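Long-range contacts in solute-binding protein (Thermoactinomyces vulgaris, PDB 2ZYM), which binds cyclodextrins and probably serves sugar uptake as the extracellular receptor of a membrane transporter: residues E129-I134 with A244-P249; Y176-F181 with D274-I279; Y135-M140 with G259-V264. One frame throughout, in Å; residues are numbered along the deposited sequence.

Contact 1: residues E129-I134 with A244-P249; sequences ESVALI and AVINGP. With GLC (alpha-D-glucopyranose), chain B.
Ala-132 to Ile-134 and Val-245 to Asn-247 pair antiparallel as the two inner strands of a four-stranded mixed sheet, next to the sugar site. At the Ile-134/Val-245 pair, Val-245 N gives a nearly straight bond to Ile-134 O (2.8 Å, 173° at the hydrogen), and Ile-134 N answers to Val-245 O at 2.9 Å. Two residues on, Asn-247 N reaches Ala-132 O at 3.2 Å. On the face of Leu-133 and Ile-246, Leu-133 has CG anti to its nitrogen (chi1 -167°), which brings CD1 to 3.9 Å from Ala-244 CB. Val-131 CG2 meets Ile-246 CG2 at 3.8 Å, the two branches crossing obliquely. The other face has Ile-134 CB against Val-245 CG2 at 4.0 Å. Beyond Gly-248 the chains part, and Pro-249 CD lies 3.5 Å from Ser-130 O. The extended Glu-129 side chain points its carboxylate at the glucose, though the fit of OE1 to O2 is doubtful in the model. Around the sheet, Phe-340 of helix 335-345 packs on Ala-132, Ile-134 and Pro-249, Phe-237 of helix 230-238 covers Ile-134 and Val-245, and helix 174-183 offers Tyr-176 OH to Asn-247 OD1, while Asn-247 ND2 is hydrogen-bonded to Tyr-255 OH.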
loop_
_atom_site.group_PDB
_atom_site.type_symbol
_atom_site.label_atom_id
_atom_site.label_comp_id
_atom_site.label_asym_id
_atom_site.label_seq_id
_atom_site.Cartn_x
_atom_site.Cartn_y
_atom_site.Cartn_z
ATOM N N GLU A 129 4.611 -3.900 3.153
ATOM C CA GLU A 129 4.340 -4.251 1.758
ATOM C C GLU A 129 5.089 -3.451 0.694
ATOM O O GLU A 129 5.306 -2.247 0.828
ATOM C CB GLU A 129 2.830 -4.211 1.479
ATOM C CG GLU A 129 2.156 -2.880 1.790
ATOM C CD GLU A 129 0.634 -2.938 1.712
ATOM O OE1 GLU A 129 0.025 -1.874 1.485
ATOM O OE2 GLU A 129 0.042 -4.029 1.882
ATOM N N SER A 130 5.478 -4.154 -0.364
ATOM C CA SER A 130 5.979 -3.542 -1.583
ATOM C C SER A 130 5.435 -4.344 -2.748
ATOM O O SER A 130 5.275 -5.564 -2.647
ATOM C CB SER A 130 7.510 -3.560 -1.618
ATOM O OG SER A 130 7.997 -3.111 -2.876
ATOM N N VAL A 131 5.136 -3.658 -3.848
ATOM C CA VAL A 131 4.828 -4.348 -5.093
ATOM C C VAL A 131 6.092 -5.044 -5.592
ATOM O O VAL A 131 7.203 -4.633 -5.262
ATOM C CB VAL A 131 4.269 -3.401 -6.191
ATOM C CG1 VAL A 131 2.932 -2.803 -5.763
ATOM C CG2 VAL A 131 5.277 -2.314 -6.556
ATOM N N ALA A 132 5.912 -6.112 -6.359
ATOM C CA ALA A 132 7.021 -6.820 -6.989
ATOM C C ALA A 132 6.514 -7.374 -8.310
ATOM O O ALA A 132 5.397 -7.063 -8.715
ATOM C CB ALA A 132 7.522 -7.938 -6.089
ATOM N N LEU A 133 7.329 -8.174 -8.989
ATOM C CA LEU A 133 6.861 -8.859 -10.182
ATOM C C LEU A 133 6.262 -10.195 -9.767
ATOM O O LEU A 133 6.969 -11.083 -9.296
ATOM C CB LEU A 133 7.984 -9.052 -11.211
ATOM C CG LEU A 133 7.525 -9.480 -12.616
ATOM C CD1 LEU A 133 6.853 -8.331 -13.365
ATOM C CD2 LEU A 133 8.680 -10.047 -13.435
ATOM N N ILE A 134 4.947 -10.307 -9.912
ATOM C CA ILE A 134 4.243 -11.559 -9.661
ATOM C C ILE A 134 3.953 -12.180 -11.019
ATOM O O ILE A 134 3.291 -11.569 -11.861
ATOM C CB ILE A 134 2.928 -11.343 -8.855
ATOM C CG1 ILE A 134 3.227 -10.841 -7.438
ATOM C CG2 ILE A 134 2.129 -12.634 -8.743
ATOM C CD1 ILE A 134 3.492 -9.383 -7.351
ATOM N N ALA A 244 2.618 -11.791 -16.380
ATOM C CA ALA A 244 3.190 -11.109 -15.226
ATOM C C ALA A 244 2.459 -9.819 -14.872
ATOM O O ALA A 244 2.007 -9.084 -15.755
ATOM C CB ALA A 244 4.676 -10.834 -15.453
ATOM N N VAL A 245 2.348 -9.556 -13.572
ATOM C CA VAL A 245 1.834 -8.278 -13.080
ATOM C C VAL A 245 2.817 -7.623 -12.104
ATOM O O VAL A 245 3.681 -8.292 -11.528
ATOM C CB VAL A 245 0.420 -8.395 -12.415
ATOM C CG1 VAL A 245 -0.616 -8.954 -13.400
ATOM C CG2 VAL A 245 0.462 -9.223 -11.127
ATOM N N ILE A 246 2.683 -6.310 -11.941
ATOM C CA ILE A 246 3.345 -5.597 -10.859
ATOM C C ILE A 246 2.283 -5.356 -9.788
ATOM O O ILE A 246 1.390 -4.520 -9.959
ATOM C CB ILE A 246 3.977 -4.262 -11.328
ATOM C CG1 ILE A 246 4.980 -4.508 -12.465
ATOM C CG2 ILE A 246 4.638 -3.542 -10.146
ATOM C CD1 ILE A 246 5.421 -3.243 -13.211
ATOM N N ASN A 247 2.370 -6.120 -8.700
ATOM C CA ASN A 247 1.369 -6.081 -7.638
ATOM C C ASN A 247 1.971 -6.445 -6.278
ATOM O O ASN A 247 3.132 -6.841 -6.195
ATOM C CB ASN A 247 0.191 -7.009 -7.982
ATOM C CG ASN A 247 -1.140 -6.494 -7.446
ATOM O OD1 ASN A 247 -1.200 -5.465 -6.775
ATOM N ND2 ASN A 247 -2.220 -7.205 -7.762
ATOM N N GLY A 248 1.174 -6.321 -5.221
ATOM C CA GLY A 248 1.658 -6.523 -3.859
ATOM C C GLY A 248 1.221 -7.820 -3.203
ATOM O O GLY A 248 0.457 -8.590 -3.787
ATOM N N PRO A 249 1.700 -8.067 -1.969
ATOM C CA PRO A 249 1.435 -9.306 -1.225
ATOM C C PRO A 249 -0.048 -9.603 -0.993
ATOM O O PRO A 249 -0.420 -10.760 -0.797
ATOM C CB PRO A 249 2.141 -9.066 0.110
ATOM C CG PRO A 249 3.199 -8.058 -0.206
ATOM C CD PRO A 249 2.560 -7.149 -1.200
HETATM C C1 GLC B . -2.705 -1.303 -1.999
HETATM C C2 GLC B . -1.713 -0.713 -0.961
HETATM C C3 GLC B . -2.033 0.757 -0.733
HETATM C C4 GLC B . -1.928 1.497 -2.058
HETATM C C5 GLC B . -2.926 0.910 -3.078
HETATM C C6 GLC B . -2.836 1.615 -4.416
HETATM O O2 GLC B . -1.827 -1.423 0.264
HETATM O O3 GLC B . -1.096 1.318 0.204
HETATM O O4 GLC B . -2.225 2.850 -1.856
HETATM O O5 GLC B . -2.609 -0.541 -3.245
HETATM O O6 GLC B . -3.759 1.130 -5.385
#

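Contact 2: residues Y176-F181 with D274-I279; sequences YTYFLF and DAQTFI. With GLC (alpha-D-glucopyranose), chain B.
The rings of Tyr-178 and Phe-278 lie face to face, centroids 3.8 Å apart and planes only 11° from parallel. Phe-278 CE2 sits above the centre of the tyrosine ring, while Tyr-178 CG falls toward the rim of the phenylalanine ring. The overlap continues at the root of the side chain, where Tyr-178 CB lies over the phenylalanine face in a CH-pi contact, 4.0 Å from the centroid. With CG anti to the helix nitrogen (chi1 178°), the tyrosine reaches across the 276-278 segment, between Gln-276 and Phe-278, and its OH comes to 3.2 Å from Gln-276 OE1, the amide plane turned 33° from the ring. With an alanine here, one face of Phe-278 is likely to lose its stacking partner, and the Gln-276 amide the hydroxyl beside it.

Gln-276 O is buried with no polar partner; it rests instead against Phe-179 CA, in a CA-H...O contact of 3.3 Å, and against Tyr-178 CD2. A water closes the same corner, donating to Phe-179 O and accepting from Gln-276 N, each at 2.7 Å. The ring of Phe-179 swings off past Ala-275, CD1 to CB 4.2 Å, and packs on Tyr-147 of helix 147-157.

In the next shell, Thr-277 OG1 is hydrogen-bonded to Ser-130 OG, and Trp-360 and Met-350 touch Phe-278. At the sugar end of the helix, Tyr-176 presents the edge of its ring to the glucose, CE1 lying 3.5 Å from O6. In this model the Tyr-178/Phe-278 stack packs close by; an aromatic border to the sugar is itself typical of such clefts, as in maltodextrin-binding proteins, relatives within the bacterial solute-binding protein 1 family.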
loop_
_atom_site.group_PDB
_atom_site.type_symbol
_atom_site.label_atom_id
_atom_site.label_comp_id
_atom_site.label_asym_id
_atom_site.label_seq_id
_atom_site.Cartn_x
_atom_site.Cartn_y
_atom_site.Cartn_z
ATOM N N TYR A 176 1.928 2.544 -8.160
ATOM C CA TYR A 176 2.548 1.469 -8.930
ATOM C C TYR A 176 3.669 1.942 -9.843
ATOM O O TYR A 176 4.644 1.222 -10.054
ATOM C CB TYR A 176 1.488 0.752 -9.765
ATOM C CG TYR A 176 0.564 -0.105 -8.937
ATOM C CD1 TYR A 176 -0.590 0.429 -8.366
ATOM C CD2 TYR A 176 0.850 -1.449 -8.718
ATOM C CE1 TYR A 176 -1.440 -0.358 -7.598
ATOM C CE2 TYR A 176 0.009 -2.245 -7.954
ATOM C CZ TYR A 176 -1.134 -1.692 -7.400
ATOM O OH TYR A 176 -1.969 -2.479 -6.646
ATOM N N THR A 177 3.515 3.147 -10.388
ATOM C CA THR A 177 4.444 3.685 -11.383
ATOM C C THR A 177 5.644 4.374 -10.743
ATOM O O THR A 177 6.588 4.746 -11.441
ATOM C CB THR A 177 3.755 4.706 -12.305
ATOM O OG1 THR A 177 3.235 5.777 -11.512
ATOM C CG2 THR A 177 2.621 4.058 -13.081
ATOM N N TYR A 178 5.598 4.549 -9.423
ATOM C CA TYR A 178 6.664 5.235 -8.689
ATOM C C TYR A 178 8.081 4.836 -9.110
ATOM O O TYR A 178 8.944 5.702 -9.256
ATOM C CB TYR A 178 6.503 5.060 -7.173
ATOM C CG TYR A 178 7.614 5.718 -6.378
ATOM C CD1 TYR A 178 7.748 7.111 -6.350
ATOM C CD2 TYR A 178 8.538 4.951 -5.666
ATOM C CE1 TYR A 178 8.771 7.723 -5.628
ATOM C CE2 TYR A 178 9.566 5.552 -4.945
ATOM C CZ TYR A 178 9.672 6.936 -4.927
ATOM O OH TYR A 178 10.682 7.537 -4.214
ATOM N N PHE A 179 8.320 3.537 -9.300
ATOM C CA PHE A 179 9.659 3.047 -9.660
ATOM C C PHE A 179 10.187 3.641 -10.968
ATOM O O PHE A 179 11.391 3.822 -11.129
ATOM C CB PHE A 179 9.715 1.511 -9.682
ATOM C CG PHE A 179 9.159 0.888 -10.932
ATOM C CD1 PHE A 179 10.008 0.486 -11.959
ATOM C CD2 PHE A 179 7.791 0.682 -11.077
ATOM C CE1 PHE A 179 9.505 -0.101 -13.117
ATOM C CE2 PHE A 179 7.275 0.100 -12.229
ATOM C CZ PHE A 179 8.135 -0.295 -13.253
ATOM N N LEU A 180 9.278 3.947 -11.889
ATOM C CA LEU A 180 9.642 4.605 -13.142
ATOM C C LEU A 180 10.164 6.018 -12.887
ATOM O O LEU A 180 11.132 6.452 -13.512
ATOM C CB LEU A 180 8.455 4.632 -14.109
ATOM C CG LEU A 180 7.941 3.285 -14.624
ATOM C CD1 LEU A 180 6.592 3.453 -15.314
ATOM C CD2 LEU A 180 8.947 2.653 -15.568
ATOM N N PHE A 181 9.521 6.719 -11.957
ATOM C CA PHE A 181 9.934 8.065 -11.559
ATOM C C PHE A 181 11.249 8.040 -10.780
ATOM O O PHE A 181 12.150 8.835 -11.058
ATOM C CB PHE A 181 8.832 8.742 -10.737
ATOM C CG PHE A 181 7.582 9.045 -11.522
ATOM C CD1 PHE A 181 6.679 8.034 -11.852
ATOM C CD2 PHE A 181 7.303 10.346 -11.923
ATOM C CE1 PHE A 181 5.523 8.315 -12.577
ATOM C CE2 PHE A 181 6.150 10.638 -12.645
ATOM C CZ PHE A 181 5.257 9.620 -12.975
ATOM N N ASP A 274 18.708 -1.245 -9.221
ATOM C CA ASP A 274 17.551 -1.781 -8.503
ATOM C C ASP A 274 16.361 -0.837 -8.606
ATOM O O ASP A 274 16.512 0.382 -8.482
ATOM C CB ASP A 274 17.892 -2.008 -7.025
ATOM C CG ASP A 274 18.964 -3.062 -6.822
ATOM O OD1 ASP A 274 18.757 -4.219 -7.246
ATOM O OD2 ASP A 274 20.009 -2.734 -6.221
ATOM N N ALA A 275 15.182 -1.407 -8.851
ATOM C CA ALA A 275 13.955 -0.627 -8.877
ATOM C C ALA A 275 13.626 -0.162 -7.466
ATOM O O ALA A 275 13.747 -0.928 -6.506
ATOM C CB ALA A 275 12.808 -1.443 -9.453
ATOM N N GLN A 276 13.239 1.104 -7.345
ATOM C CA GLN A 276 12.844 1.661 -6.060
ATOM C C GLN A 276 11.328 1.812 -6.005
ATOM O O GLN A 276 10.751 2.723 -6.604
ATOM C CB GLN A 276 13.547 2.997 -5.791
ATOM C CG GLN A 276 13.363 3.525 -4.364
ATOM C CD GLN A 276 14.039 4.867 -4.132
ATOM O OE1 GLN A 276 13.375 5.902 -4.040
ATOM N NE2 GLN A 276 15.364 4.854 -4.037
ATOM N N THR A 277 10.696 0.891 -5.287
ATOM C CA THR A 277 9.257 0.911 -5.085
ATOM C C THR A 277 8.939 1.614 -3.774
ATOM O O THR A 277 9.828 1.853 -2.955
ATOM C CB THR A 277 8.684 -0.517 -5.029
ATOM O OG1 THR A 277 9.382 -1.272 -4.028
ATOM C CG2 THR A 277 8.832 -1.205 -6.375
ATOM N N PHE A 278 7.666 1.954 -3.588
ATOM C CA PHE A 278 7.182 2.417 -2.301
ATOM C C PHE A 278 7.120 1.242 -1.328
ATOM O O PHE A 278 6.887 0.097 -1.734
ATOM C CB PHE A 278 5.785 3.024 -2.426
ATOM C CG PHE A 278 5.767 4.455 -2.896
ATOM C CD1 PHE A 278 4.830 4.867 -3.840
ATOM C CD2 PHE A 278 6.658 5.398 -2.380
ATOM C CE1 PHE A 278 4.783 6.188 -4.271
ATOM C CE2 PHE A 278 6.618 6.721 -2.805
ATOM C CZ PHE A 278 5.677 7.116 -3.753
ATOM N N ILE A 279 7.352 1.532 -0.053
ATOM C CA ILE A 279 7.078 0.585 1.018
ATOM C C ILE A 279 5.862 1.099 1.769
ATOM O O ILE A 279 5.807 2.267 2.153
ATOM C CB ILE A 279 8.264 0.431 1.999
ATOM C CG1 ILE A 279 9.494 -0.137 1.285
ATOM C CG2 ILE A 279 7.879 -0.469 3.187
ATOM C CD1 ILE A 279 10.786 0.060 2.067
HETATM C C1 GLC B . -2.705 -1.303 -1.999
HETATM C C2 GLC B . -1.713 -0.713 -0.961
HETATM C C3 GLC B . -2.033 0.757 -0.733
HETATM C C4 GLC B . -1.928 1.497 -2.058
HETATM C C5 GLC B . -2.926 0.910 -3.078
HETATM C C6 GLC B . -2.836 1.615 -4.416
HETATM O O2 GLC B . -1.827 -1.423 0.264
HETATM O O3 GLC B . -1.096 1.318 0.204
HETATM O O4 GLC B . -2.225 2.850 -1.856
HETATM O O5 GLC B . -2.609 -0.541 -3.245
HETATM O O6 GLC B . -3.759 1.130 -5.385
HETATM O O HOH W 1 13.181 2.500 -9.622
#

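Contact 3: residues Y135-M140 with G259-V264; sequences YNKKLM and GINVGV
Asn-136 OD1, whose amide group lies against Ile-260, is gripped twice: Lys-138 N donates to it at 3.0 Å, closing an Asx turn, and a water donates at 2.7 Å. That water in turn accepts from Asn-261 N, so it bridges the two chains. The flat of the amide is met by Ile-260 CG2, 3.7 Å from Asn-136 CG, and the two side chains cross at about a right angle. Strand 132-136 here takes strand 262-265 as its antiparallel neighbour at the border of the four-stranded sheet. Tyr-135 and Gly-263 form a hydrogen-bonded pair, with Gly-263 N to Tyr-135 O at 2.9 Å and 178°. The tyrosine has CG between its own nitrogen and carbonyl carbon (chi1 60°), which folds the ring across the partner strand; Gly-263 CA lies under one face, 3.8 Å from the centroid. A CB on this glycine would run into the ring. Where the strand bends away, Lys-137 N still bonds to Asn-261 O at 2.9 Å, and the extended lysine chain passes over the Asn-261 side chain at a slant, CD 3.6 Å from OD1. Gly-259, with positive phi, is the C-prime residue of the Schellman motif that ends helix 252-257.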
loop_
_atom_site.group_PDB
_atom_site.type_symbol
_atom_site.label_atom_id
_atom_site.label_comp_id
_atom_site.label_asym_id
_atom_site.label_seq_id
_atom_site.Cartn_x
_atom_site.Cartn_y
_atom_site.Cartn_z
ATOM N N TYR A 135 4.476 -13.381 -11.243
ATOM C CA TYR A 135 4.322 -14.024 -12.543
ATOM C C TYR A 135 3.652 -15.392 -12.479
ATOM O O TYR A 135 3.665 -16.064 -11.446
ATOM C CB TYR A 135 5.651 -14.068 -13.315
ATOM C CG TYR A 135 6.776 -14.826 -12.645
ATOM C CD1 TYR A 135 7.075 -16.138 -13.012
ATOM C CD2 TYR A 135 7.559 -14.221 -11.664
ATOM C CE1 TYR A 135 8.117 -16.836 -12.404
ATOM C CE2 TYR A 135 8.598 -14.909 -11.051
ATOM C CZ TYR A 135 8.876 -16.212 -11.430
ATOM O OH TYR A 135 9.907 -16.884 -10.818
ATOM N N ASN A 136 3.052 -15.774 -13.602
ATOM C CA ASN A 136 2.458 -17.086 -13.785
ATOM C C ASN A 136 3.536 -18.030 -14.305
ATOM O O ASN A 136 3.959 -17.923 -15.459
ATOM C CB ASN A 136 1.288 -16.987 -14.773
ATOM C CG ASN A 136 0.527 -18.294 -14.929
ATOM O OD1 ASN A 136 1.092 -19.383 -14.810
ATOM N ND2 ASN A 136 -0.766 -18.188 -15.214
ATOM N N LYS A 137 3.981 -18.946 -13.446
ATOM C CA LYS A 137 5.086 -19.858 -13.769
ATOM C C LYS A 137 4.835 -20.726 -15.005
ATOM O O LYS A 137 5.783 -21.174 -15.651
ATOM C CB LYS A 137 5.438 -20.740 -12.567
ATOM C CG LYS A 137 6.199 -20.023 -11.463
ATOM C CD LYS A 137 6.812 -21.016 -10.491
ATOM C CE LYS A 137 7.673 -20.319 -9.452
ATOM N NZ LYS A 137 8.366 -21.296 -8.562
ATOM N N LYS A 138 3.562 -20.954 -15.328
ATOM C CA LYS A 138 3.186 -21.727 -16.513
ATOM C C LYS A 138 3.327 -20.919 -17.804
ATOM O O LYS A 138 3.476 -21.490 -18.887
ATOM C CB LYS A 138 1.758 -22.266 -16.383
ATOM C CG LYS A 138 1.570 -23.307 -15.290
ATOM C CD LYS A 138 0.195 -23.952 -15.394
ATOM C CE LYS A 138 -0.105 -24.824 -14.189
ATOM N NZ LYS A 138 -1.400 -25.544 -14.352
ATOM N N LEU A 139 3.281 -19.593 -17.676
ATOM C CA LEU A 139 3.410 -18.682 -18.814
ATOM C C LEU A 139 4.807 -18.081 -18.934
ATOM O O LEU A 139 5.286 -17.821 -20.040
ATOM C CB LEU A 139 2.372 -17.555 -18.720
ATOM C CG LEU A 139 1.072 -17.648 -19.527
ATOM C CD1 LEU A 139 1.363 -17.613 -21.024
ATOM C CD2 LEU A 139 0.247 -18.880 -19.159
ATOM N N MET A 140 5.449 -17.860 -17.790
ATOM C CA MET A 140 6.767 -17.243 -17.743
ATOM C C MET A 140 7.728 -18.128 -16.955
ATOM O O MET A 140 7.654 -18.204 -15.727
ATOM C CB MET A 140 6.676 -15.839 -17.133
ATOM C CG MET A 140 8.011 -15.123 -16.955
ATOM S SD MET A 140 7.826 -13.450 -16.301
ATOM C CE MET A 140 7.252 -12.575 -17.758
ATOM N N GLY A 259 -5.800 -21.019 -8.877
ATOM C CA GLY A 259 -5.020 -22.095 -9.488
ATOM C C GLY A 259 -3.733 -21.689 -10.183
ATOM O O GLY A 259 -3.143 -22.487 -10.911
ATOM N N ILE A 260 -3.285 -20.457 -9.962
ATOM C CA ILE A 260 -2.035 -19.993 -10.563
ATOM C C ILE A 260 -0.841 -20.472 -9.740
ATOM O O ILE A 260 -0.821 -20.334 -8.513
ATOM C CB ILE A 260 -2.001 -18.451 -10.725
ATOM C CG1 ILE A 260 -3.261 -17.965 -11.446
ATOM C CG2 ILE A 260 -0.759 -18.009 -11.501
ATOM C CD1 ILE A 260 -3.735 -16.612 -10.984
ATOM N N ASN A 261 0.132 -21.065 -10.427
ATOM C CA ASN A 261 1.430 -21.374 -9.846
ATOM C C ASN A 261 2.216 -20.066 -9.830
ATOM O O ASN A 261 2.795 -19.667 -10.844
ATOM C CB ASN A 261 2.143 -22.445 -10.683
ATOM C CG ASN A 261 3.432 -22.952 -10.042
ATOM O OD1 ASN A 261 3.876 -22.457 -9.001
ATOM N ND2 ASN A 261 4.041 -23.949 -10.673
ATOM N N VAL A 262 2.220 -19.395 -8.682
ATOM C CA VAL A 262 2.743 -18.030 -8.609
ATOM C C VAL A 262 4.232 -17.942 -8.279
ATOM O O VAL A 262 4.720 -18.582 -7.346
ATOM C CB VAL A 262 1.922 -17.116 -7.643
ATOM C CG1 VAL A 262 0.478 -16.985 -8.118
ATOM C CG2 VAL A 262 1.975 -17.619 -6.209
ATOM N N GLY A 263 4.943 -17.149 -9.069
ATOM C CA GLY A 263 6.317 -16.781 -8.765
ATOM C C GLY A 263 6.337 -15.320 -8.363
ATOM O O GLY A 263 5.491 -14.538 -8.804
ATOM N N VAL A 264 7.282 -14.955 -7.501
ATOM C CA VAL A 264 7.472 -13.563 -7.104
ATOM C C VAL A 264 8.951 -13.203 -7.222
ATOM O O VAL A 264 9.811 -13.859 -6.632
ATOM C CB VAL A 264 6.968 -13.281 -5.659
ATOM C CG1 VAL A 264 7.104 -11.796 -5.316
ATOM C CG2 VAL A 264 5.523 -13.731 -5.486
HETATM O O HOH W 2 -0.145 -21.212 -13.250
HETATM O O HOH W 3 -2.398 -22.495 -13.481
#

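Contacts 1 and 3 lie in one sheet, in the order 242-247, 132-136, 262-265, with their centres about 12 Å apart; strand 132-136 serves both, pairing on one edge in contact 1 and on the other in contact 3. They meet where Ala-132 CB packs on Val-264 CG1 at 4.0 Å. Contact 2 adjoins contact 1, centres about 11 Å apart, and Ile-246 O touches Tyr-176 CE2 at 3.3 Å. Contacts 2 and 3 are about 22 Å apart between centres and do not touch. Along the chain all three first segments precede all three second ones, so the contacts cross; contacts 1 and 2 border the sugar, while contact 3 extends the sheet away from it.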